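Local coordinates for putative NADH-depentdent flavin oxidoreductase (Cupriavidus metallidurans, PDB 5OCS), which probably reduces activated alkenes with a bound FMN and a nicotinamide coenzyme, as an ene-reductase of the Old Yellow Enzyme family, at residues A104-S109 and P191-R196; L184-L189 and N240-E245; D330-W335 and K349-S354. One frame throughout, in Å; residues are numbered along the deposited sequence.

Interaction 1: residues A104-S109 and P191-R196; sequences AGRKAS and PIANHR
Arg-106 reaches Ala-193 through a torsion that places CG between its own backbone N and carbonyl carbon (chi1 75°), followed by a chain extended from CG to NE. This carries the flat guanidinium across to the loop 191-196, where the methyl of Ala-193 sits under its centre. Ala-193 CB lies 3.6 Å from Arg-106 CZ, and NH2 and NH1 are nearly as close, so one small carbon is shared by the whole cation. A methyl suits this place because it can come up flush to the flat group. Ile-192 adds a looser touch from an oblique direction, its CG2 4.4 Å from Arg-106 NH2. The polar end of Arg-106 is directed elsewhere, with NH1 hydrogen-bonded to the carbonyl oxygen of Val-136.

Both backbones are held by local bonds. Gly-105 turns with a positive phi that suits a residue without a side chain, and Lys-107 N then bonds to Ala-104 O at 3.0 Å in the short 3-10 turn. On the other side, Asn-194 closes an Asx turn: its OD1 accepts from Arg-196 N at 2.9 Å, with an N-H...O angle of 161°. The ND2 of the same amide bonds to the carbonyl oxygens of Phe-188 and Tyr-200, which pins the residue next to Ala-193 against the end of helix 184-189.

Across the two loops the contact is therefore van der Waals in nature. An arginine offers a flat carbon-nitrogen face to a methyl while its NH1 turns to the carbonyl oxygen of Val-136, so the cation probably relies on groups other than 191-196 for its polar partners.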
loop_
_atom_site.group_PDB
_atom_site.type_symbol
_atom_site.label_atom_id
_atom_site.label_comp_id
_atom_site.label_asym_id
_atom_site.label_seq_id
_atom_site.Cartn_x
_atom_site.Cartn_y
_atom_site.Cartn_z
ATOM N N ALA D 104 -8.049 18.074 -20.270
ATOM C CA ALA D 104 -6.676 18.286 -20.799
ATOM C C ALA D 104 -6.578 19.301 -21.951
ATOM O O ALA D 104 -5.502 19.764 -22.276
ATOM C CB ALA D 104 -6.091 16.964 -21.282
ATOM N N GLY D 105 -7.698 19.613 -22.578
ATOM C CA GLY D 105 -7.737 20.632 -23.609
ATOM C C GLY D 105 -6.871 20.137 -24.747
ATOM O O GLY D 105 -6.949 18.976 -25.134
ATOM N N ARG D 106 -6.012 21.012 -25.276
ATOM C CA ARG D 106 -5.135 20.619 -26.365
ATOM C C ARG D 106 -4.113 19.568 -26.035
ATOM O O ARG D 106 -3.487 19.062 -26.947
ATOM C CB ARG D 106 -4.420 21.824 -26.989
ATOM C CG ARG D 106 -3.288 22.360 -26.131
ATOM C CD ARG D 106 -2.910 23.741 -26.611
ATOM N NE ARG D 106 -1.815 24.333 -25.854
ATOM C CZ ARG D 106 -1.014 25.309 -26.312
ATOM N NH1 ARG D 106 -1.146 25.765 -27.573
ATOM N NH2 ARG D 106 -0.045 25.788 -25.507
ATOM N N LYS D 107 -3.895 19.273 -24.752
ATOM C CA LYS D 107 -2.951 18.246 -24.341
ATOM C C LYS D 107 -3.577 16.846 -24.245
ATOM O O LYS D 107 -2.883 15.859 -23.894
ATOM C CB LYS D 107 -2.354 18.628 -23.003
ATOM C CG LYS D 107 -1.390 19.795 -23.066
ATOM C CD LYS D 107 -0.854 19.992 -21.647
ATOM C CE LYS D 107 0.465 20.688 -21.632
ATOM N NZ LYS D 107 1.096 20.581 -20.281
ATOM N N ALA D 108 -4.863 16.750 -24.565
ATOM C CA ALA D 108 -5.570 15.474 -24.593
ATOM C C ALA D 108 -5.065 14.538 -25.689
ATOM O O ALA D 108 -4.178 14.908 -26.481
ATOM C CB ALA D 108 -7.066 15.722 -24.727
ATOM N N SER D 109 -5.571 13.308 -25.677
ATOM C CA SER D 109 -5.295 12.334 -26.714
ATOM C C SER D 109 -3.797 12.083 -26.806
ATOM O O SER D 109 -3.203 12.129 -27.905
ATOM C CB SER D 109 -5.887 12.817 -28.060
ATOM O OG SER D 109 -5.762 11.812 -29.035
ATOM N N PRO D 191 -2.031 33.734 -22.438
ATOM C CA PRO D 191 -1.918 34.282 -23.808
ATOM C C PRO D 191 -1.133 33.447 -24.820
ATOM O O PRO D 191 -1.237 33.675 -26.020
ATOM C CB PRO D 191 -1.186 35.604 -23.577
ATOM C CG PRO D 191 -1.598 36.007 -22.246
ATOM C CD PRO D 191 -1.614 34.729 -21.435
ATOM N N ILE D 192 -0.333 32.505 -24.351
ATOM C CA ILE D 192 0.385 31.588 -25.228
ATOM C C ILE D 192 -0.552 30.647 -25.939
ATOM O O ILE D 192 -0.415 30.436 -27.141
ATOM C CB ILE D 192 1.466 30.850 -24.426
ATOM C CG1 ILE D 192 2.552 31.872 -24.074
ATOM C CG2 ILE D 192 2.047 29.641 -25.178
ATOM C CD1 ILE D 192 3.353 31.434 -22.889
ATOM N N ALA D 193 -1.547 30.121 -25.224
ATOM C CA ALA D 193 -2.525 29.227 -25.844
ATOM C C ALA D 193 -3.800 29.928 -26.286
ATOM O O ALA D 193 -4.441 29.474 -27.224
ATOM C CB ALA D 193 -2.863 28.077 -24.909
ATOM N N ASN D 194 -4.150 31.046 -25.647
ATOM C CA ASN D 194 -5.447 31.698 -25.886
ATOM C C ASN D 194 -5.206 32.920 -26.794
ATOM O O ASN D 194 -4.665 33.946 -26.344
ATOM C CB ASN D 194 -6.058 32.148 -24.562
ATOM C CG ASN D 194 -7.420 32.758 -24.725
ATOM O OD1 ASN D 194 -7.819 33.120 -25.833
ATOM N ND2 ASN D 194 -8.158 32.880 -23.618
ATOM N N HIS D 195 -5.591 32.764 -28.050
ATOM C CA HIS D 195 -5.568 33.849 -29.025
ATOM C C HIS D 195 -6.970 34.276 -29.450
ATOM O O HIS D 195 -7.144 34.847 -30.549
ATOM C CB HIS D 195 -4.780 33.430 -30.246
ATOM C CG HIS D 195 -3.348 33.143 -29.952
ATOM N ND1 HIS D 195 -2.564 32.387 -30.785
ATOM C CD2 HIS D 195 -2.556 33.501 -28.907
ATOM C CE1 HIS D 195 -1.359 32.262 -30.254
ATOM N NE2 HIS D 195 -1.326 32.931 -29.119
ATOM N N ARG D 196 -7.946 34.036 -28.571
ATOM C CA ARG D 196 -9.316 34.365 -28.858
ATOM C C ARG D 196 -9.492 35.882 -28.902
ATOM O O ARG D 196 -8.802 36.609 -28.202
ATOM C CB ARG D 196 -10.244 33.791 -27.791
ATOM C CG ARG D 196 -10.253 32.275 -27.694
ATOM C CD ARG D 196 -11.223 31.847 -26.598
ATOM N NE ARG D 196 -12.613 31.969 -27.051
ATOM C CZ ARG D 196 -13.267 31.082 -27.788
ATOM N NH1 ARG D 196 -12.709 29.950 -28.189
ATOM N NH2 ARG D 196 -14.523 31.324 -28.121
#

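Interaction 2: residues L184-L189 and N240-E245; sequences LLHQFL and NGWDIE
Leu-189 lies over one face of the Trp-242 indole, and this overlap makes up most of the contact between helix 184-189 and the loop 240-243. Its CB stands 4.0 Å from the centroid of the six-membered ring and 24° off the ring normal, a CH-pi contact displaced toward the rim. The leucine continues along the ring, bringing CD2 to 3.9 Å from Trp-242 CH2, while its backbone O lies 3.5 Å from Trp-242 CE3. A wide aromatic is well chosen here: one indole can receive both the side chain and the carbonyl end of the last helical residue. That carbonyl oxygen also accepts a hydrogen bond from Arg-207 NH1.

His-186, one turn earlier, meets the tryptophan nearer its root. The imidazole and the five-membered ring are 5.5 Å apart between centroids with planes at 68°, an oblique pair, and the closest atoms are His-186 NE2 and Trp-242 CB at 3.9 Å. Trp-242 has CG anti to its backbone N (chi1 -169°), which swings the indole toward the helix. Asp-236 ties the two sides together, taking a hydrogen bond from Trp-242 N on OD2 and a weak one from His-186 NE2 on OD1. Immediately beyond, Asp-243 starts the next helix as its N-cap, with OD1 bonded to Gly-246 N.

The arrangement belongs to the TIM barrel: the segments that follow the adjacent parallel strands 175-179 and 228-233 pack together, with the side chain of His-186 about 9 Å from that of Arg-231, an FMN-binding residue.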
loop_
_atom_site.group_PDB
_atom_site.type_symbol
_atom_site.label_atom_id
_atom_site.label_comp_id
_atom_site.label_asym_id
_atom_site.label_seq_id
_atom_site.Cartn_x
_atom_site.Cartn_y
_atom_site.Cartn_z
ATOM N N LEU D 184 -6.799 22.446 -19.941
ATOM C CA LEU D 184 -7.749 23.317 -20.628
ATOM C C LEU D 184 -7.911 24.703 -20.005
ATOM O O LEU D 184 -7.867 25.761 -20.700
ATOM C CB LEU D 184 -9.117 22.635 -20.738
ATOM C CG LEU D 184 -10.162 23.511 -21.412
ATOM C CD1 LEU D 184 -9.850 23.612 -22.882
ATOM C CD2 LEU D 184 -11.606 23.090 -21.100
ATOM N N LEU D 185 -8.150 24.723 -18.697
ATOM C CA LEU D 185 -8.349 25.990 -18.018
ATOM C C LEU D 185 -7.119 26.896 -18.083
ATOM O O LEU D 185 -7.231 28.095 -18.355
ATOM C CB LEU D 185 -8.852 25.792 -16.624
ATOM C CG LEU D 185 -10.352 25.731 -16.511
ATOM C CD1 LEU D 185 -11.066 24.855 -17.520
ATOM C CD2 LEU D 185 -10.771 25.362 -15.103
ATOM N N HIS D 186 -5.941 26.300 -17.921
ATOM C CA HIS D 186 -4.684 27.045 -18.020
ATOM C C HIS D 186 -4.511 27.629 -19.470
ATOM O O HIS D 186 -4.013 28.750 -19.642
ATOM C CB HIS D 186 -3.544 26.117 -17.629
ATOM C CG HIS D 186 -2.221 26.791 -17.434
ATOM N ND1 HIS D 186 -1.149 26.141 -16.854
ATOM C CD2 HIS D 186 -1.780 28.035 -17.728
ATOM C CE1 HIS D 186 -0.106 26.947 -16.808
ATOM N NE2 HIS D 186 -0.461 28.105 -17.337
ATOM N N GLN D 187 -4.950 26.865 -20.476
ATOM C CA GLN D 187 -4.911 27.300 -21.864
ATOM C C GLN D 187 -5.726 28.576 -22.030
ATOM O O GLN D 187 -5.308 29.441 -22.773
ATOM C CB GLN D 187 -5.427 26.235 -22.822
ATOM C CG GLN D 187 -4.491 25.046 -22.913
ATOM C CD GLN D 187 -5.152 23.752 -23.354
ATOM O OE1 GLN D 187 -6.053 23.765 -24.197
ATOM N NE2 GLN D 187 -4.654 22.605 -22.837
ATOM N N PHE D 188 -6.877 28.676 -21.371
ATOM C CA PHE D 188 -7.662 29.899 -21.400
ATOM C C PHE D 188 -6.952 31.020 -20.667
ATOM O O PHE D 188 -6.973 32.179 -21.136
ATOM C CB PHE D 188 -9.070 29.712 -20.841
ATOM C CG PHE D 188 -10.073 29.236 -21.855
ATOM C CD1 PHE D 188 -10.225 27.880 -22.125
ATOM C CD2 PHE D 188 -10.905 30.128 -22.529
ATOM C CE1 PHE D 188 -11.173 27.431 -23.024
ATOM C CE2 PHE D 188 -11.851 29.686 -23.411
ATOM C CZ PHE D 188 -11.990 28.334 -23.689
ATOM N N LEU D 189 -6.335 30.708 -19.526
ATOM C CA LEU D 189 -5.649 31.715 -18.738
ATOM C C LEU D 189 -4.482 32.354 -19.502
ATOM O O LEU D 189 -4.177 33.522 -19.295
ATOM C CB LEU D 189 -5.113 31.171 -17.422
ATOM C CG LEU D 189 -6.223 30.713 -16.457
ATOM C CD1 LEU D 189 -5.616 29.962 -15.303
ATOM C CD2 LEU D 189 -7.033 31.883 -15.935
ATOM N N ASN D 240 5.178 36.747 -21.398
ATOM C CA ASN D 240 3.904 36.934 -22.085
ATOM C C ASN D 240 2.994 35.712 -22.005
ATOM O O ASN D 240 2.260 35.400 -22.945
ATOM C CB ASN D 240 4.154 37.358 -23.536
ATOM C CG ASN D 240 5.229 38.433 -23.644
ATOM O OD1 ASN D 240 6.144 38.314 -24.449
ATOM N ND2 ASN D 240 5.148 39.455 -22.807
ATOM N N GLY D 241 3.059 35.016 -20.876
ATOM C CA GLY D 241 2.133 33.923 -20.610
ATOM C C GLY D 241 1.394 34.239 -19.330
ATOM O O GLY D 241 1.154 35.401 -18.986
ATOM N N TRP D 242 1.089 33.179 -18.602
ATOM C CA TRP D 242 0.563 33.293 -17.249
ATOM C C TRP D 242 1.709 33.714 -16.345
ATOM O O TRP D 242 2.881 33.398 -16.618
ATOM C CB TRP D 242 -0.034 31.940 -16.827
ATOM C CG TRP D 242 -0.814 31.983 -15.580
ATOM C CD1 TRP D 242 -0.550 31.303 -14.448
ATOM C CD2 TRP D 242 -2.006 32.757 -15.317
ATOM N NE1 TRP D 242 -1.492 31.588 -13.494
ATOM C CE2 TRP D 242 -2.384 32.488 -13.986
ATOM C CE3 TRP D 242 -2.770 33.653 -16.069
ATOM C CZ2 TRP D 242 -3.499 33.055 -13.395
ATOM C CZ3 TRP D 242 -3.887 34.234 -15.479
ATOM C CH2 TRP D 242 -4.244 33.916 -14.159
ATOM N N ASP D 243 1.388 34.494 -15.327
ATOM C CA ASP D 243 2.377 35.013 -14.407
ATOM C C ASP D 243 1.815 35.120 -12.990
ATOM O O ASP D 243 0.619 34.856 -12.741
ATOM C CB ASP D 243 2.978 36.345 -14.922
ATOM C CG ASP D 243 1.937 37.437 -15.105
ATOM O OD1 ASP D 243 0.803 37.312 -14.593
ATOM O OD2 ASP D 243 2.248 38.432 -15.801
ATOM N N ILE D 244 2.700 35.425 -12.065
ATOM C CA ILE D 244 2.354 35.464 -10.620
ATOM C C ILE D 244 1.285 36.536 -10.359
ATOM O O ILE D 244 0.403 36.364 -9.520
ATOM C CB ILE D 244 3.617 35.648 -9.739
ATOM C CG1 ILE D 244 3.307 35.496 -8.246
ATOM C CG2 ILE D 244 4.269 37.015 -9.945
ATOM C CD1 ILE D 244 2.681 34.184 -7.825
ATOM N N GLU D 245 1.335 37.635 -11.118
ATOM C CA GLU D 245 0.268 38.621 -11.034
ATOM C C GLU D 245 -1.109 38.069 -11.425
ATOM O O GLU D 245 -2.122 38.329 -10.744
ATOM C CB GLU D 245 0.597 39.829 -11.904
ATOM C CG GLU D 245 1.811 40.589 -11.390
ATOM C CD GLU D 245 3.145 40.100 -11.934
ATOM O OE1 GLU D 245 3.223 39.074 -12.663
ATOM O OE2 GLU D 245 4.167 40.777 -11.651
#

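Interaction 3: residues D330-W335 and K349-S354; sequences DPRWPW and KQYWRS. With FMN (flavin mononucleotide), chain H.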
loop_
_atom_site.group_PDB
_atom_site.type_symbol
_atom_site.label_atom_id
_atom_site.label_comp_id
_atom_site.label_asym_id
_atom_site.label_seq_id
_atom_site.Cartn_x
_atom_site.Cartn_y
_atom_site.Cartn_z
ATOM N N ASP D 330 7.543 6.432 -0.801
ATOM C CA ASP D 330 7.299 6.115 0.656
ATOM C C ASP D 330 5.825 6.386 1.005
ATOM O O ASP D 330 5.447 7.476 1.480
ATOM C CB ASP D 330 8.213 6.945 1.556
ATOM C CG ASP D 330 8.030 6.658 3.038
ATOM O OD1 ASP D 330 7.261 5.726 3.434
ATOM O OD2 ASP D 330 8.642 7.439 3.832
ATOM N N PRO D 331 4.937 5.403 0.786
ATOM C CA PRO D 331 3.534 5.619 1.102
ATOM C C PRO D 331 3.247 5.731 2.575
ATOM O O PRO D 331 2.138 6.068 2.930
ATOM C CB PRO D 331 2.846 4.361 0.539
ATOM C CG PRO D 331 3.915 3.364 0.589
ATOM C CD PRO D 331 5.160 4.082 0.210
ATOM N N ARG D 332 4.245 5.465 3.425
ATOM C CA ARG D 332 4.160 5.749 4.836
ATOM C C ARG D 332 4.834 7.085 5.217
ATOM O O ARG D 332 5.136 7.324 6.422
ATOM C CB ARG D 332 4.796 4.613 5.645
ATOM C CG ARG D 332 4.275 3.218 5.291
ATOM C CD ARG D 332 2.805 3.006 5.617
ATOM N NE ARG D 332 2.613 1.560 5.571
ATOM C CZ ARG D 332 2.022 0.852 4.621
ATOM N NH1 ARG D 332 1.302 1.412 3.671
ATOM N NH2 ARG D 332 2.094 -0.477 4.698
ATOM N N TRP D 333 5.078 7.955 4.236
ATOM C CA TRP D 333 5.741 9.233 4.496
ATOM C C TRP D 333 5.196 9.993 5.717
ATOM O O TRP D 333 6.006 10.472 6.561
ATOM C CB TRP D 333 5.714 10.137 3.244
ATOM C CG TRP D 333 6.636 11.347 3.347
ATOM C CD1 TRP D 333 7.900 11.422 2.893
ATOM C CD2 TRP D 333 6.349 12.616 3.966
ATOM N NE1 TRP D 333 8.444 12.650 3.180
ATOM C CE2 TRP D 333 7.513 13.411 3.826
ATOM C CE3 TRP D 333 5.216 13.166 4.590
ATOM C CZ2 TRP D 333 7.594 14.716 4.300
ATOM C CZ3 TRP D 333 5.295 14.485 5.079
ATOM C CH2 TRP D 333 6.493 15.231 4.924
ATOM N N PRO D 334 3.867 10.062 5.891
ATOM C CA PRO D 334 3.387 10.807 7.058
ATOM C C PRO D 334 3.726 10.097 8.362
ATOM O O PRO D 334 4.025 10.770 9.366
ATOM C CB PRO D 334 1.870 10.928 6.841
ATOM C CG PRO D 334 1.673 10.646 5.342
ATOM C CD PRO D 334 2.749 9.662 5.002
ATOM N N TRP D 335 3.752 8.759 8.379
ATOM C CA TRP D 335 4.238 8.081 9.609
ATOM C C TRP D 335 5.722 8.452 9.944
ATOM O O TRP D 335 6.105 8.763 11.100
ATOM C CB TRP D 335 4.208 6.583 9.462
ATOM C CG TRP D 335 2.890 5.940 9.178
ATOM C CD1 TRP D 335 1.701 6.529 8.870
ATOM C CD2 TRP D 335 2.679 4.526 9.108
ATOM N NE1 TRP D 335 0.738 5.557 8.665
ATOM C CE2 TRP D 335 1.322 4.322 8.826
ATOM C CE3 TRP D 335 3.513 3.415 9.318
ATOM C CZ2 TRP D 335 0.781 3.029 8.688
ATOM C CZ3 TRP D 335 2.982 2.157 9.184
ATOM C CH2 TRP D 335 1.623 1.977 8.874
ATOM N N LYS D 349 -5.309 -0.363 12.392
ATOM C CA LYS D 349 -4.987 -1.302 13.482
ATOM C C LYS D 349 -4.190 -2.497 13.014
ATOM O O LYS D 349 -3.422 -3.070 13.778
ATOM C CB LYS D 349 -6.279 -1.785 14.167
ATOM C CG LYS D 349 -7.261 -2.524 13.232
ATOM C CD LYS D 349 -8.709 -2.568 13.747
ATOM C CE LYS D 349 -9.644 -3.071 12.665
ATOM N NZ LYS D 349 -11.059 -2.988 13.102
ATOM N N GLN D 350 -4.421 -2.939 11.769
ATOM C CA GLN D 350 -3.692 -4.105 11.229
ATOM C C GLN D 350 -2.164 -3.909 11.206
ATOM O O GLN D 350 -1.392 -4.889 11.144
ATOM C CB GLN D 350 -4.126 -4.458 9.814
ATOM C CG GLN D 350 -5.554 -4.932 9.624
ATOM C CD GLN D 350 -6.617 -3.817 9.512
ATOM O OE1 GLN D 350 -6.377 -2.630 9.812
ATOM N NE2 GLN D 350 -7.836 -4.220 9.171
ATOM N N TYR D 351 -1.724 -2.634 11.227
ATOM C CA TYR D 351 -0.322 -2.286 11.132
ATOM C C TYR D 351 0.247 -1.667 12.400
ATOM O O TYR D 351 1.412 -1.260 12.421
ATOM C CB TYR D 351 -0.131 -1.305 9.980
ATOM C CG TYR D 351 -0.392 -1.809 8.595
ATOM C CD1 TYR D 351 -0.504 -3.160 8.303
ATOM C CD2 TYR D 351 -0.540 -0.896 7.555
ATOM C CE1 TYR D 351 -0.704 -3.602 7.012
ATOM C CE2 TYR D 351 -0.766 -1.304 6.250
ATOM C CZ TYR D 351 -0.828 -2.667 5.979
ATOM O OH TYR D 351 -1.039 -3.067 4.675
ATOM N N TRP D 352 -0.510 -1.684 13.481
ATOM C CA TRP D 352 -0.039 -1.059 14.735
ATOM C C TRP D 352 1.269 -1.683 15.321
ATOM O O TRP D 352 2.102 -0.992 15.944
ATOM C CB TRP D 352 -1.143 -1.083 15.754
ATOM C CG TRP D 352 -2.190 -0.057 15.599
ATOM C CD1 TRP D 352 -2.183 1.055 14.787
ATOM C CD2 TRP D 352 -3.408 -0.008 16.316
ATOM N NE1 TRP D 352 -3.334 1.785 14.988
ATOM C CE2 TRP D 352 -4.096 1.149 15.917
ATOM C CE3 TRP D 352 -3.999 -0.834 17.280
ATOM C CZ2 TRP D 352 -5.353 1.489 16.443
ATOM C CZ3 TRP D 352 -5.231 -0.489 17.792
ATOM C CH2 TRP D 352 -5.890 0.653 17.385
ATOM N N ARG D 353 1.495 -2.945 15.038
ATOM C CA ARG D 353 2.716 -3.630 15.507
ATOM C C ARG D 353 3.954 -3.279 14.710
ATOM O O ARG D 353 5.040 -3.669 15.107
ATOM C CB ARG D 353 2.511 -5.156 15.514
ATOM C CG ARG D 353 1.462 -5.571 16.506
ATOM C CD ARG D 353 0.769 -6.868 16.131
ATOM N NE ARG D 353 1.639 -8.047 16.178
ATOM C CZ ARG D 353 1.243 -9.276 15.849
ATOM N NH1 ARG D 353 -0.017 -9.495 15.452
ATOM N NH2 ARG D 353 2.115 -10.295 15.901
ATOM N N SER D 354 3.811 -2.536 13.620
ATOM C CA SER D 354 4.949 -2.141 12.800
ATOM C C SER D 354 5.863 -1.086 13.381
ATOM O O SER D 354 6.920 -0.841 12.806
ATOM C CB SER D 354 4.454 -1.616 11.448
ATOM O OG SER D 354 3.854 -0.362 11.540
HETATM N N1 FMN H . 4.285 -15.390 11.851
HETATM C C2 FMN H . 3.671 -16.469 11.236
HETATM O O2 FMN H . 4.357 -17.534 11.173
HETATM N N3 FMN H . 2.439 -16.427 10.697
HETATM C C4 FMN H . 1.712 -15.334 10.709
HETATM O O4 FMN H . 0.627 -15.272 10.160
HETATM C C4A FMN H . 2.234 -14.157 11.402
HETATM N N5 FMN H . 1.472 -13.041 11.502
HETATM C C5A FMN H . 2.050 -11.866 11.977
HETATM C C6 FMN H . 1.317 -10.672 11.966
HETATM C C7 FMN H . 1.869 -9.499 12.444
HETATM C C7M FMN H . 1.057 -8.230 12.448
HETATM C C8 FMN H . 3.242 -9.552 12.965
HETATM C C8M FMN H . 3.912 -8.326 13.539
HETATM C C9 FMN H . 3.984 -10.717 12.970
HETATM C C9A FMN H . 3.455 -11.891 12.471
HETATM N N10 FMN H . 4.196 -13.095 12.478
HETATM C C10 FMN H . 3.593 -14.241 11.899
HETATM C "C1'" FMN H . 5.560 -13.160 12.902
HETATM C "C2'" FMN H . 6.354 -12.570 11.708
HETATM O "O2'" FMN H . 6.259 -13.411 10.529
HETATM C "C3'" FMN H . 7.852 -12.416 12.062
HETATM O "O3'" FMN H . 8.403 -13.732 12.270
HETATM C "C4'" FMN H . 8.069 -11.558 13.313
HETATM O "O4'" FMN H . 7.274 -10.370 13.267
HETATM C "C5'" FMN H . 9.539 -11.193 13.454
HETATM O "O5'" FMN H . 10.047 -10.531 12.300
HETATM P P FMN H . 10.116 -8.935 12.182
HETATM O O1P FMN H . 8.709 -8.367 12.374
HETATM O O2P FMN H . 11.048 -8.581 13.310
HETATM O O3P FMN H . 10.721 -8.790 10.815
#
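Arg-332, Trp-335 and Tyr-351 form the tightly packed part of this contact. The guanidinium of Arg-332 and the phenol ring lie at 26° to each other, and Tyr-351 CE2 sits over a face of the guanidinium, 3.4 Å from NH2. Arg-332 is bent at chi2 (-65°), which folds its aliphatic CD over one face of the Trp-335 indole. The rim of that indole points at the tyrosine, with CH2 3.8 Å from Tyr-351 CD2. Ser-354 also touches the indole: its OG gives a 2.7 Å hydrogen bond to Tyr-351 O, which also accepts from Ser-354 N. Ser-354 OG also lies 3.6 Å from Trp-335 CZ3. A small hydroxyl fits because it can satisfy itself within its own 3-10 turn while touching the indole. The buried polar tips find partners in the second subunit, where Arg-332 NH1 bonds to Gln-44 OE1 and Tyr-351 OH to His-41 ND1.

Away from this packed side the 3-10 turn is looser. Lys-349 is exposed, and Trp-352 and Arg-353 are partly so and do not touch 330-335. Arg-353 instead extends to the FMN held by the second subunit. Its guanidinium lies flat over the dimethylbenzene part of the flavin, CZ being 3.5 Å from FMN C7 and NH2 3.2 Å from FMN C8.

The chemistry thus divides in two: one guanidinium face and one indole edge pack against Tyr-351, joining the turn to the start of helix 333-341, and a cation is laid on a neighbour's cofactor. This is consistent with the arginine that relatives such as YqjM lend to the adjacent active site, and there it may influence the electronics of the flavin.

Interactions 1 and 2 are neighbours, their centres 10 Å apart, and their segments alternate along the chain. They join the segments that follow the third, fourth and fifth strands of the barrel, and helix 184-189 connects them: its Gln-187 OE1 receives a hydrogen bond from Arg-106 N. Interaction 3 comes later in the sequence and lies on the opposite side of the chain's centre, about 40 Å from interaction 2 between centres. It links helix 333-341, after the last barrel strand, to the C-terminal part of the chain, probably the extension. The first two contacts thus join segments that follow neighbouring barrel strands, whereas the third belongs to the dimer interface and the partner's flavin site.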